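Local coordinates for hydrolase, haloacid dehalogenase-like family (Porphyromonas gingivalis, PDB 2I6X), which probably acts as a hydrolase of the haloacid dehalogenase superfamily, though its substrate is not established, at residues I5-F10 against D104-L109; I31-I36 against K72-Q77; Q78-L83 against N114-D119; S100-Y105 against F136-Y141. All coordinates share one frame; numbering follows the deposited sequence. Where two conformers were deposited one is given.

Interaction 1. Residues I5-F10 against D104-L109; sequences IRNIVF and DYRLFL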
# COMPACT_ATOMS: atom_id res chain seq x y z
N ILE A 5 -21.54 2.11 -7.81
CA ILE A 5 -20.11 1.94 -7.90
C ILE A 5 -19.76 1.14 -9.16
O ILE A 5 -20.33 0.07 -9.39
CB ILE A 5 -19.59 1.19 -6.62
CG1 ILE A 5 -20.03 1.88 -5.31
CG2 ILE A 5 -18.09 0.95 -6.67
CD1 ILE A 5 -19.50 3.26 -5.11
N ARG A 6 -18.84 1.68 -9.96
CA ARG A 6 -18.26 1.01 -11.13
C ARG A 6 -16.79 0.60 -10.91
O ARG A 6 -16.30 -0.36 -11.52
CB ARG A 6 -18.32 1.94 -12.36
CG ARG A 6 -19.72 2.25 -12.87
CD ARG A 6 -19.66 2.51 -14.38
NE ARG A 6 -20.82 3.25 -14.90
CZ ARG A 6 -22.02 2.73 -15.14
NH1 ARG A 6 -22.26 1.44 -14.91
NH2 ARG A 6 -22.99 3.51 -15.62
N ASN A 7 -16.09 1.34 -10.05
CA ASN A 7 -14.67 1.15 -9.80
C ASN A 7 -14.42 1.00 -8.30
O ASN A 7 -15.11 1.61 -7.48
CB ASN A 7 -13.84 2.33 -10.33
CG ASN A 7 -14.44 2.95 -11.59
OD1 ASN A 7 -14.40 2.36 -12.67
ND2 ASN A 7 -14.99 4.15 -11.45
N ILE A 8 -13.44 0.18 -7.94
CA ILE A 8 -13.09 0.02 -6.55
C ILE A 8 -11.57 0.11 -6.48
O ILE A 8 -10.89 -0.54 -7.26
CB ILE A 8 -13.57 -1.34 -5.96
CG1 ILE A 8 -15.06 -1.58 -6.19
CG2 ILE A 8 -13.27 -1.43 -4.46
CD1 ILE A 8 -15.40 -3.04 -6.29
N VAL A 9 -11.07 0.91 -5.54
CA VAL A 9 -9.65 1.15 -5.34
C VAL A 9 -9.31 0.69 -3.94
O VAL A 9 -10.00 1.05 -2.99
CB VAL A 9 -9.30 2.67 -5.45
CG1 VAL A 9 -7.80 2.92 -5.15
CG2 VAL A 9 -9.67 3.22 -6.82
N PHE A 10 -8.25 -0.11 -3.81
CA PHE A 10 -7.84 -0.66 -2.53
C PHE A 10 -6.47 -0.13 -2.16
O PHE A 10 -5.62 0.03 -3.03
CB PHE A 10 -7.71 -2.18 -2.64
CG PHE A 10 -9.00 -2.88 -2.93
CD1 PHE A 10 -9.75 -3.44 -1.89
CD2 PHE A 10 -9.46 -3.01 -4.23
CE1 PHE A 10 -10.95 -4.10 -2.16
CE2 PHE A 10 -10.66 -3.64 -4.49
CZ PHE A 10 -11.40 -4.19 -3.45
N ASP A 104 -17.10 -7.68 -12.75
CA ASP A 104 -18.19 -6.72 -12.56
C ASP A 104 -17.72 -5.29 -12.32
O ASP A 104 -18.50 -4.36 -12.38
CB ASP A 104 -19.10 -7.16 -11.41
CG ASP A 104 -19.87 -8.46 -11.71
OD1 ASP A 104 -21.09 -8.39 -11.93
OD2 ASP A 104 -19.28 -9.56 -11.70
N TYR A 105 -16.44 -5.13 -12.02
CA TYR A 105 -15.89 -3.85 -11.60
C TYR A 105 -14.52 -3.70 -12.20
O TYR A 105 -13.83 -4.70 -12.49
CB TYR A 105 -15.76 -3.75 -10.06
CG TYR A 105 -17.09 -3.83 -9.36
CD1 TYR A 105 -17.90 -2.70 -9.23
CD2 TYR A 105 -17.55 -5.06 -8.85
CE1 TYR A 105 -19.13 -2.77 -8.62
CE2 TYR A 105 -18.81 -5.15 -8.23
CZ TYR A 105 -19.60 -4.00 -8.13
OH TYR A 105 -20.85 -4.07 -7.52
N ARG A 106 -14.13 -2.44 -12.35
CA ARG A 106 -12.76 -2.10 -12.58
C ARG A 106 -12.08 -1.94 -11.22
O ARG A 106 -12.60 -1.25 -10.34
CB ARG A 106 -12.70 -0.83 -13.41
CG ARG A 106 -13.17 -1.05 -14.83
CD ARG A 106 -13.01 0.20 -15.65
NE ARG A 106 -11.61 0.48 -16.00
CZ ARG A 106 -11.12 1.71 -16.15
NH1 ARG A 106 -11.90 2.78 -15.96
NH2 ARG A 106 -9.84 1.87 -16.47
N LEU A 107 -10.94 -2.61 -11.04
CA LEU A 107 -10.27 -2.72 -9.76
C LEU A 107 -8.90 -2.13 -9.84
O LEU A 107 -8.16 -2.37 -10.79
CB LEU A 107 -10.15 -4.20 -9.36
CG LEU A 107 -11.46 -4.96 -9.26
CD1 LEU A 107 -11.21 -6.41 -8.92
CD2 LEU A 107 -12.43 -4.30 -8.25
N PHE A 108 -8.55 -1.34 -8.83
CA PHE A 108 -7.29 -0.62 -8.79
C PHE A 108 -6.67 -0.72 -7.41
O PHE A 108 -7.37 -0.88 -6.42
CB PHE A 108 -7.52 0.83 -9.19
CG PHE A 108 -8.18 0.97 -10.53
CD1 PHE A 108 -7.42 0.93 -11.71
CD2 PHE A 108 -9.57 1.08 -10.63
CE1 PHE A 108 -8.03 1.02 -12.95
CE2 PHE A 108 -10.18 1.20 -11.87
CZ PHE A 108 -9.41 1.16 -13.03
N LEU A 109 -5.34 -0.67 -7.36
CA LEU A 109 -4.63 -0.52 -6.10
C LEU A 109 -4.00 0.88 -6.03
O LEU A 109 -3.36 1.34 -6.98
CB LEU A 109 -3.56 -1.61 -5.95
CG LEU A 109 -2.88 -1.73 -4.57
CD1 LEU A 109 -3.67 -2.61 -3.60
CD2 LEU A 109 -1.42 -2.25 -4.71
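The terminal methyl of Ile8, CD1, sits over one face of the Tyr105 ring, 3.9 Å from the centroid and 24° off the ring normal. This CH-pi contact is displaced toward the rim, and CG is the nearest ring atom. CG1 of Ile8 lies anti to the carbonyl carbon (chi1 -53°), and CD1 beyond it also reaches Leu107 CD2 at 3.8 Å. Leu107 CD2 in turn meets the edge of the Phe10 ring, 4.2 Å from CE2. Branched and aromatic side chains suit this tight side, because Ile98 and Leu101 of helix 92-101 close over it. The backbones pair regularly in parallel: Ile8 N donates to Arg106 O (2.9 Å), Phe108 N to Ile8 O (2.9 Å), and Phe10 N to Phe108 O. These are adjacent inner strands of the Rossmann-like HAD core; in this superfamily the loop after the first strand carries the catalytic aspartate. The opposite face is polar at its Asn7-Arg106 end but apolar at Val9 and Phe108. Asn7 OD1 lies beside Arg106 CB at 3.7 Å, while Asn7 ND2 bonds to Thr170 OG1 and Arg106 NH2 to Ser163 O. Looser still is the start of the pairing, where exposed Arg6 has its CB turned away from the 104-109 segment and its NE makes a long, weak ion pair with Glu169, and its carbonyl accepts from Arg106 N at 3.1 Å.

Interaction 2. Residues I31-I36 against K72-Q77; sequences IGVADI and KELTYQ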
# COMPACT_ATOMS: atom_id res chain seq x y z
N ILE A 31 19.43 -4.56 13.47
CA ILE A 31 20.48 -4.19 12.52
C ILE A 31 21.05 -2.78 12.70
O ILE A 31 21.61 -2.21 11.76
CB ILE A 31 20.08 -4.40 11.05
CG1 ILE A 31 18.79 -3.63 10.72
CG2 ILE A 31 20.01 -5.89 10.74
CD1 ILE A 31 18.38 -3.63 9.21
N GLY A 32 20.88 -2.21 13.90
CA GLY A 32 21.52 -0.94 14.26
C GLY A 32 20.76 0.34 13.98
O GLY A 32 21.24 1.43 14.31
N VAL A 33 19.59 0.25 13.36
CA VAL A 33 18.76 1.44 13.14
C VAL A 33 18.00 1.76 14.44
O VAL A 33 16.83 1.39 14.61
CB VAL A 33 17.82 1.30 11.93
CG1 VAL A 33 17.24 2.66 11.57
CG2 VAL A 33 18.55 0.73 10.73
N ALA A 34 18.69 2.43 15.35
CA ALA A 34 18.25 2.61 16.73
C ALA A 34 17.13 3.65 16.91
O ALA A 34 16.26 3.50 17.78
CB ALA A 34 19.46 2.94 17.63
N ASP A 35 17.18 4.71 16.11
CA ASP A 35 16.19 5.77 16.17
C ASP A 35 15.05 5.46 15.18
O ASP A 35 14.36 6.37 14.71
CB ASP A 35 16.84 7.12 15.86
CG ASP A 35 17.62 7.67 17.03
OD1 ASP A 35 17.01 8.02 18.07
OD2 ASP A 35 18.86 7.78 16.91
N ILE A 36 14.85 4.18 14.89
CA ILE A 36 13.86 3.74 13.90
C ILE A 36 12.43 4.19 14.19
O ILE A 36 11.70 4.56 13.27
CB ILE A 36 13.88 2.20 13.63
CG1 ILE A 36 12.88 1.83 12.52
CG2 ILE A 36 13.65 1.38 14.91
CD1 ILE A 36 13.29 2.35 11.12
N LYS A 72 26.94 2.28 9.83
CA LYS A 72 27.03 0.84 9.66
C LYS A 72 26.45 0.48 8.29
O LYS A 72 25.39 0.96 7.94
CB LYS A 72 26.24 0.12 10.76
CG LYS A 72 26.64 -1.33 11.03
CD LYS A 72 25.52 -2.06 11.78
CE LYS A 72 26.03 -2.70 13.07
NZ LYS A 72 24.89 -3.00 14.01
N GLU A 73 27.16 -0.37 7.55
CA GLU A 73 26.75 -0.79 6.22
C GLU A 73 25.63 -1.82 6.29
O GLU A 73 25.78 -2.87 6.94
CB GLU A 73 27.97 -1.30 5.44
CG GLU A 73 27.77 -2.59 4.64
CD GLU A 73 27.48 -2.36 3.17
OE1 GLU A 73 27.88 -1.29 2.64
OE2 GLU A 73 26.87 -3.26 2.55
N LEU A 74 24.51 -1.51 5.63
CA LEU A 74 23.37 -2.40 5.50
C LEU A 74 23.24 -2.83 4.06
O LEU A 74 23.41 -2.04 3.13
CB LEU A 74 22.07 -1.70 5.95
CG LEU A 74 22.16 -1.05 7.34
CD1 LEU A 74 21.01 -0.10 7.57
CD2 LEU A 74 22.24 -2.11 8.45
N THR A 75 22.92 -4.10 3.89
CA THR A 75 22.70 -4.73 2.60
C THR A 75 21.22 -4.66 2.23
O THR A 75 20.34 -4.44 3.09
CB THR A 75 23.12 -6.23 2.68
OG1 THR A 75 22.20 -6.93 3.51
CG2 THR A 75 24.48 -6.36 3.27
N TYR A 76 20.93 -4.85 0.94
CA TYR A 76 19.57 -5.02 0.48
C TYR A 76 18.80 -6.01 1.38
O TYR A 76 17.71 -5.68 1.89
CB TYR A 76 19.55 -5.50 -0.98
CG TYR A 76 18.15 -5.70 -1.49
CD1 TYR A 76 17.49 -4.67 -2.18
CD2 TYR A 76 17.47 -6.89 -1.26
CE1 TYR A 76 16.17 -4.85 -2.66
CE2 TYR A 76 16.17 -7.07 -1.71
CZ TYR A 76 15.53 -6.05 -2.41
OH TYR A 76 14.26 -6.26 -2.84
N GLN A 77 19.39 -7.19 1.56
CA GLN A 77 18.75 -8.31 2.23
C GLN A 77 18.38 -7.96 3.66
O GLN A 77 17.30 -8.29 4.13
CB GLN A 77 19.66 -9.55 2.13
CG GLN A 77 19.05 -10.83 2.65
CD GLN A 77 19.29 -11.00 4.15
OE1 GLN A 77 20.38 -10.70 4.65
NE2 GLN A 77 18.26 -11.47 4.87
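Ile31 and Val33 meet Leu74 where a Schellman motif ends helix 21-30. These loops and helices form a helical insertion between the first two core strands, probably the cap of this HAD protein. Gly32 is the C-prime residue: its phi of 90° suits glycine, which has no CB to press on the Ile31 carbonyl oxygen. Val33 N bonds back to Phe28 O, and Gly32 N to Lys29 O.

The apolar contacts converge on Leu74, whose forked end touches a different residue with each methyl. CD2 lies 4.1 Å from Ile31 CB, while CD1 meets Val33 CG2 at 4.1 Å. With CG of Leu74 anti to the carbonyl carbon (chi1 -51°), this fork faces the 31-33 loop, and Ser67 OG holds the Leu74 backbone through its N. Leu66 packs against both Leu74 and Val33, which suits two buried aliphatic residues.

No hydrogen bond crosses between the segments, though Leu74 CD2 packs on a carbonyl, 3.4 Å from Ile31 O. Polar order lies at the start of helix 76-83: Thr75 is its N-cap, and Gln78, just past the segment, accepts through OE1 from Thr75 N, giving a capping box. The charged contribution comes from exposed Lys72, whose ammonium could be weakly favoured by the negative end of helix 21-30. Its aliphatic CD passes 3.9 Å from Ile31 O, and NZ comes to rest 4.0 Å from Gly32 CA.

Interaction 3. Residues Q78-L83 against N114-D119; sequences QVYDAL and NPYVLD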
# COMPACT_ATOMS: atom_id res chain seq x y z
N GLN A 78 19.26 -7.26 4.35
CA GLN A 78 19.02 -6.82 5.73
C GLN A 78 17.84 -5.89 5.89
O GLN A 78 17.09 -6.01 6.84
CB GLN A 78 20.25 -6.14 6.31
CG GLN A 78 21.33 -7.11 6.74
CD GLN A 78 22.59 -6.37 7.18
OE1 GLN A 78 23.08 -5.46 6.50
NE2 GLN A 78 23.12 -6.75 8.33
N VAL A 79 17.70 -4.94 4.96
CA VAL A 79 16.66 -3.93 5.07
C VAL A 79 15.36 -4.54 4.61
O VAL A 79 14.32 -4.35 5.24
CB VAL A 79 16.98 -2.64 4.24
CG1 VAL A 79 15.80 -1.64 4.28
CG2 VAL A 79 18.25 -1.99 4.74
N TYR A 80 15.44 -5.24 3.49
CA TYR A 80 14.32 -6.02 2.98
C TYR A 80 13.68 -6.89 4.10
O TYR A 80 12.48 -6.83 4.34
CB TYR A 80 14.81 -6.93 1.85
CG TYR A 80 13.75 -7.87 1.36
CD1 TYR A 80 12.96 -7.52 0.27
CD2 TYR A 80 13.53 -9.11 1.98
CE1 TYR A 80 11.97 -8.38 -0.20
CE2 TYR A 80 12.53 -9.97 1.53
CZ TYR A 80 11.75 -9.59 0.43
OH TYR A 80 10.76 -10.42 -0.06
N ASP A 81 14.52 -7.68 4.77
CA ASP A 81 14.11 -8.51 5.89
C ASP A 81 13.45 -7.74 7.06
O ASP A 81 12.47 -8.22 7.65
CB ASP A 81 15.31 -9.30 6.40
CG ASP A 81 15.00 -10.11 7.63
OD1 ASP A 81 14.41 -11.19 7.50
OD2 ASP A 81 15.35 -9.65 8.73
N ALA A 82 13.99 -6.58 7.40
CA ALA A 82 13.39 -5.73 8.44
C ALA A 82 12.07 -5.10 8.00
O ALA A 82 11.10 -5.08 8.77
CB ALA A 82 14.38 -4.66 8.88
N LEU A 83 12.02 -4.58 6.78
CA LEU A 83 10.78 -4.01 6.29
C LEU A 83 9.69 -5.08 6.20
O LEU A 83 8.53 -4.86 6.55
CB LEU A 83 11.00 -3.32 4.94
CG LEU A 83 10.83 -1.79 4.78
CD1 LEU A 83 10.26 -0.98 5.97
CD2 LEU A 83 12.09 -1.16 4.23
N ASN A 114 7.09 0.63 -0.90
CA ASN A 114 8.48 0.80 -1.18
C ASN A 114 8.87 -0.31 -2.16
O ASN A 114 8.10 -1.24 -2.34
CB ASN A 114 9.25 0.74 0.12
CG ASN A 114 9.00 -0.53 0.86
OD1 ASN A 114 9.51 -1.61 0.48
ND2 ASN A 114 8.20 -0.46 1.91
N PRO A 115 10.04 -0.20 -2.83
CA PRO A 115 10.53 -1.24 -3.76
C PRO A 115 10.65 -2.67 -3.20
O PRO A 115 10.53 -3.62 -3.98
CB PRO A 115 11.92 -0.74 -4.14
CG PRO A 115 11.88 0.67 -3.90
CD PRO A 115 10.94 0.96 -2.79
N TYR A 116 10.93 -2.81 -1.90
CA TYR A 116 11.09 -4.12 -1.26
C TYR A 116 9.77 -4.87 -1.25
O TYR A 116 9.70 -6.02 -1.67
CB TYR A 116 11.60 -3.99 0.19
CG TYR A 116 12.87 -3.20 0.36
CD1 TYR A 116 14.12 -3.77 0.08
CD2 TYR A 116 12.84 -1.87 0.80
CE1 TYR A 116 15.29 -3.03 0.23
CE2 TYR A 116 14.00 -1.14 0.96
CZ TYR A 116 15.21 -1.72 0.67
OH TYR A 116 16.36 -0.98 0.84
N VAL A 117 8.71 -4.21 -0.78
CA VAL A 117 7.40 -4.84 -0.73
C VAL A 117 6.94 -5.18 -2.15
O VAL A 117 6.39 -6.24 -2.40
CB VAL A 117 6.37 -3.96 0.04
CG1 VAL A 117 4.95 -4.53 -0.05
CG2 VAL A 117 6.78 -3.87 1.51
N LEU A 118 7.23 -4.28 -3.08
CA LEU A 118 6.93 -4.50 -4.48
C LEU A 118 7.69 -5.68 -5.07
O LEU A 118 7.11 -6.44 -5.85
CB LEU A 118 7.16 -3.23 -5.28
CG LEU A 118 6.04 -2.20 -5.24
CD1 LEU A 118 6.38 -1.06 -6.20
CD2 LEU A 118 4.68 -2.86 -5.58
N ASP A 119 8.98 -5.83 -4.72
CA ASP A 119 9.71 -7.01 -5.10
C ASP A 119 9.00 -8.29 -4.59
O ASP A 119 8.87 -9.28 -5.33
CB ASP A 119 11.18 -6.95 -4.64
CG ASP A 119 12.05 -5.92 -5.45
OD1 ASP A 119 11.56 -5.32 -6.45
OD2 ASP A 119 13.24 -5.70 -5.09
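Tyr116 pushes its ring against Val79, Tyr80 and Leu83, joining two helix segments that cross at -80° with axes 9.7 Å apart. Helix 76-83 belongs to the helical insertion, probably the cap, whereas helix 115-121 follows core strand 106-111, and the contact thus lies at the seam between cap and Rossmann-like core. CG of Tyr116 is anti to the carbonyl carbon (chi1 -55°), and the ring beyond it points at the facing helix. There each part of the ring finds a different neighbour: CD1 meets Tyr80 CB at 3.7 Å, CD2 meets Leu83 CD2 at 3.6 Å, and OH lies 3.5 Å from Val79 CG1. A tyrosine suits this place because its flat body packs on these residues while OH makes a weak hydrogen bond with Glu59.

Tyr80, with CG anti to its own backbone N, slides past Tyr116 in the opposite direction, bringing CE1 to 3.6 Å from Tyr116 O. Leu83 crosses the Tyr116 side chain at about a right angle; both its side-chain torsions lie away from the usual staggered values.

Asn114 is the N-cap of helix 115-121. With CG between the backbone N and the carbonyl carbon (chi1 57°), OD1 turns back to accept from Val117 N at 3.0 Å, the donor standing above the amide carbonyl plane. The other branch, ND2, comes within 4.1 Å of Leu83 CG.

Interaction 4. Residues S100-Y105 against F136-Y141; sequences SLRPDY and FFDKVY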
# COMPACT_ATOMS: atom_id res chain seq x y z
N SER A 100 -13.06 -12.28 -7.33
CA SER A 100 -14.46 -12.45 -7.71
C SER A 100 -15.08 -11.16 -8.23
O SER A 100 -16.09 -11.19 -8.92
CB SER A 100 -15.29 -13.00 -6.54
OG SER A 100 -15.50 -12.04 -5.54
N LEU A 101 -14.48 -10.02 -7.89
CA LEU A 101 -15.04 -8.74 -8.26
C LEU A 101 -14.68 -8.34 -9.68
O LEU A 101 -15.31 -7.45 -10.23
CB LEU A 101 -14.56 -7.66 -7.30
CG LEU A 101 -15.12 -7.71 -5.88
CD1 LEU A 101 -14.56 -6.54 -5.10
CD2 LEU A 101 -16.62 -7.64 -5.90
N ARG A 102 -13.70 -8.99 -10.29
CA ARG A 102 -13.10 -8.47 -11.54
C ARG A 102 -14.03 -8.41 -12.74
O ARG A 102 -13.94 -7.47 -13.54
CB ARG A 102 -11.80 -9.17 -11.92
CG ARG A 102 -11.04 -8.42 -13.05
CD ARG A 102 -10.04 -7.37 -12.54
NE ARG A 102 -8.68 -7.91 -12.64
CZ ARG A 102 -7.74 -7.44 -13.45
NH1 ARG A 102 -7.98 -6.39 -14.21
NH2 ARG A 102 -6.54 -8.02 -13.48
N PRO A 103 -14.90 -9.41 -12.92
CA PRO A 103 -15.74 -9.24 -14.08
C PRO A 103 -16.77 -8.12 -13.97
O PRO A 103 -17.27 -7.66 -14.98
CB PRO A 103 -16.43 -10.61 -14.21
CG PRO A 103 -15.65 -11.54 -13.33
CD PRO A 103 -15.15 -10.68 -12.23
N ASP A 104 -17.10 -7.68 -12.75
CA ASP A 104 -18.19 -6.72 -12.56
C ASP A 104 -17.72 -5.29 -12.32
O ASP A 104 -18.50 -4.36 -12.38
CB ASP A 104 -19.10 -7.16 -11.41
CG ASP A 104 -19.87 -8.46 -11.71
OD1 ASP A 104 -21.09 -8.39 -11.93
OD2 ASP A 104 -19.28 -9.56 -11.70
N TYR A 105 -16.44 -5.13 -12.02
CA TYR A 105 -15.89 -3.85 -11.60
C TYR A 105 -14.52 -3.70 -12.20
O TYR A 105 -13.83 -4.70 -12.49
CB TYR A 105 -15.76 -3.75 -10.06
CG TYR A 105 -17.09 -3.83 -9.36
CD1 TYR A 105 -17.90 -2.70 -9.23
CD2 TYR A 105 -17.55 -5.06 -8.85
CE1 TYR A 105 -19.13 -2.77 -8.62
CE2 TYR A 105 -18.81 -5.15 -8.23
CZ TYR A 105 -19.60 -4.00 -8.13
OH TYR A 105 -20.85 -4.07 -7.52
N PHE A 136 -4.41 -8.93 -9.91
CA PHE A 136 -5.77 -8.73 -9.35
C PHE A 136 -6.38 -7.39 -9.78
O PHE A 136 -7.57 -7.17 -9.59
CB PHE A 136 -5.76 -8.81 -7.83
CG PHE A 136 -5.43 -10.17 -7.29
CD1 PHE A 136 -6.42 -11.10 -7.04
CD2 PHE A 136 -4.11 -10.52 -7.02
CE1 PHE A 136 -6.10 -12.39 -6.54
CE2 PHE A 136 -3.78 -11.77 -6.53
CZ PHE A 136 -4.77 -12.71 -6.28
N PHE A 137 -5.57 -6.50 -10.34
CA PHE A 137 -6.06 -5.16 -10.62
C PHE A 137 -5.97 -4.84 -12.09
O PHE A 137 -5.15 -5.42 -12.82
CB PHE A 137 -5.30 -4.15 -9.76
CG PHE A 137 -5.30 -4.52 -8.30
CD1 PHE A 137 -6.41 -4.25 -7.50
CD2 PHE A 137 -4.23 -5.20 -7.74
CE1 PHE A 137 -6.44 -4.62 -6.16
CE2 PHE A 137 -4.26 -5.57 -6.39
CZ PHE A 137 -5.37 -5.28 -5.62
N ASP A 138 -6.83 -3.93 -12.53
CA ASP A 138 -6.68 -3.41 -13.87
C ASP A 138 -5.39 -2.62 -13.92
O ASP A 138 -4.64 -2.73 -14.90
CB ASP A 138 -7.92 -2.62 -14.28
CG ASP A 138 -9.13 -3.52 -14.46
OD1 ASP A 138 -9.16 -4.32 -15.42
OD2 ASP A 138 -10.03 -3.49 -13.60
N LYS A 139 -5.10 -1.90 -12.85
CA LYS A 139 -3.81 -1.24 -12.67
C LYS A 139 -3.41 -1.00 -11.21
O LYS A 139 -4.25 -0.72 -10.35
CB LYS A 139 -3.74 0.06 -13.47
CG LYS A 139 -2.33 0.62 -13.59
CD LYS A 139 -2.12 1.31 -14.93
CE LYS A 139 -0.73 1.88 -15.05
NZ LYS A 139 -0.62 2.78 -16.28
N VAL A 140 -2.11 -1.09 -10.97
CA VAL A 140 -1.46 -0.78 -9.70
C VAL A 140 -0.82 0.61 -9.73
O VAL A 140 0.01 0.93 -10.60
CB VAL A 140 -0.43 -1.89 -9.34
CG1 VAL A 140 0.39 -1.51 -8.12
CG2 VAL A 140 -1.17 -3.22 -9.11
N TYR A 141 -1.25 1.44 -8.79
CA TYR A 141 -0.70 2.75 -8.57
C TYR A 141 0.13 2.74 -7.28
O TYR A 141 -0.41 2.75 -6.15
CB TYR A 141 -1.82 3.82 -8.59
CG TYR A 141 -2.55 3.88 -9.94
CD1 TYR A 141 -1.98 4.53 -11.05
CD2 TYR A 141 -3.81 3.26 -10.11
CE1 TYR A 141 -2.64 4.56 -12.28
CE2 TYR A 141 -4.48 3.30 -11.33
CZ TYR A 141 -3.91 3.94 -12.41
OH TYR A 141 -4.59 3.95 -13.62
O HOH W 1 -11.86 -5.39 -14.18
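The guanidinium of Arg102 lies with one face against the peptide after Phe137, whose carbonyl C stands 3.1 Å above the plane, offset toward the rim. At its edge, in plane, is Asp138 OD1. The carboxylate of Asp138 is turned 83° against the guanidinium. The Phe137 ring has Phe136 CB over one face, offset toward the rim. Arg102 NH1 and Asp138 OD1 form a salt bridge at 2.7 Å, but its hydrogen bond is weak, with an N-H...O angle of only 117°. Although Phe137 O lies 3.0 Å from Arg102 NH2, it sits over the face and accepts no bond there; NH2 donates instead to Ser135 O.

Arginine suits this position because its long chain reaches across to the 136-138 backbone, and bends at chi2 (90°) and chi3 steer CD and NE toward it. A water lies 2.7 Å from both Tyr105 O and Asp138 OD2 and can donate to either, though not necessarily to both at once. The same OD2 accepts from Leu107 N, and a short acidic side chain here thus meets both the charge and a strand amide.

Arg102 lies in the connection from helix 92-101 to strand 106-111. Asp138 lies in the 136-141 segment that carries strand 139-142, an outermost strand of the parallel sheet, next to strand 106-111, while Phe137 packs onto Phe10 and Leu109.

In the fold
Interactions 1 and 4 belong to the Rossmann-like core and share Asp104 and Tyr105; strand 106-111 pairs with strand 7-10 in the first and with strand 139-142 beside the second. Interaction 1 is buried and built on backbone hydrogen bonds and apolar packing, whereas interaction 4, nearer solvent, depends on charge and a water. On the opposite side of the chain's centre from interaction 1, interactions 2 and 3 both use helix 76-83 and are linked by the Tyr76-Asp119 hydrogen bond. Neither has a hydrogen bond between its segments: interaction 2 is a partly buried loop contact, interaction 3 a buried aromatic seam. The centres of interactions 1 and 2 lie 38 Å apart.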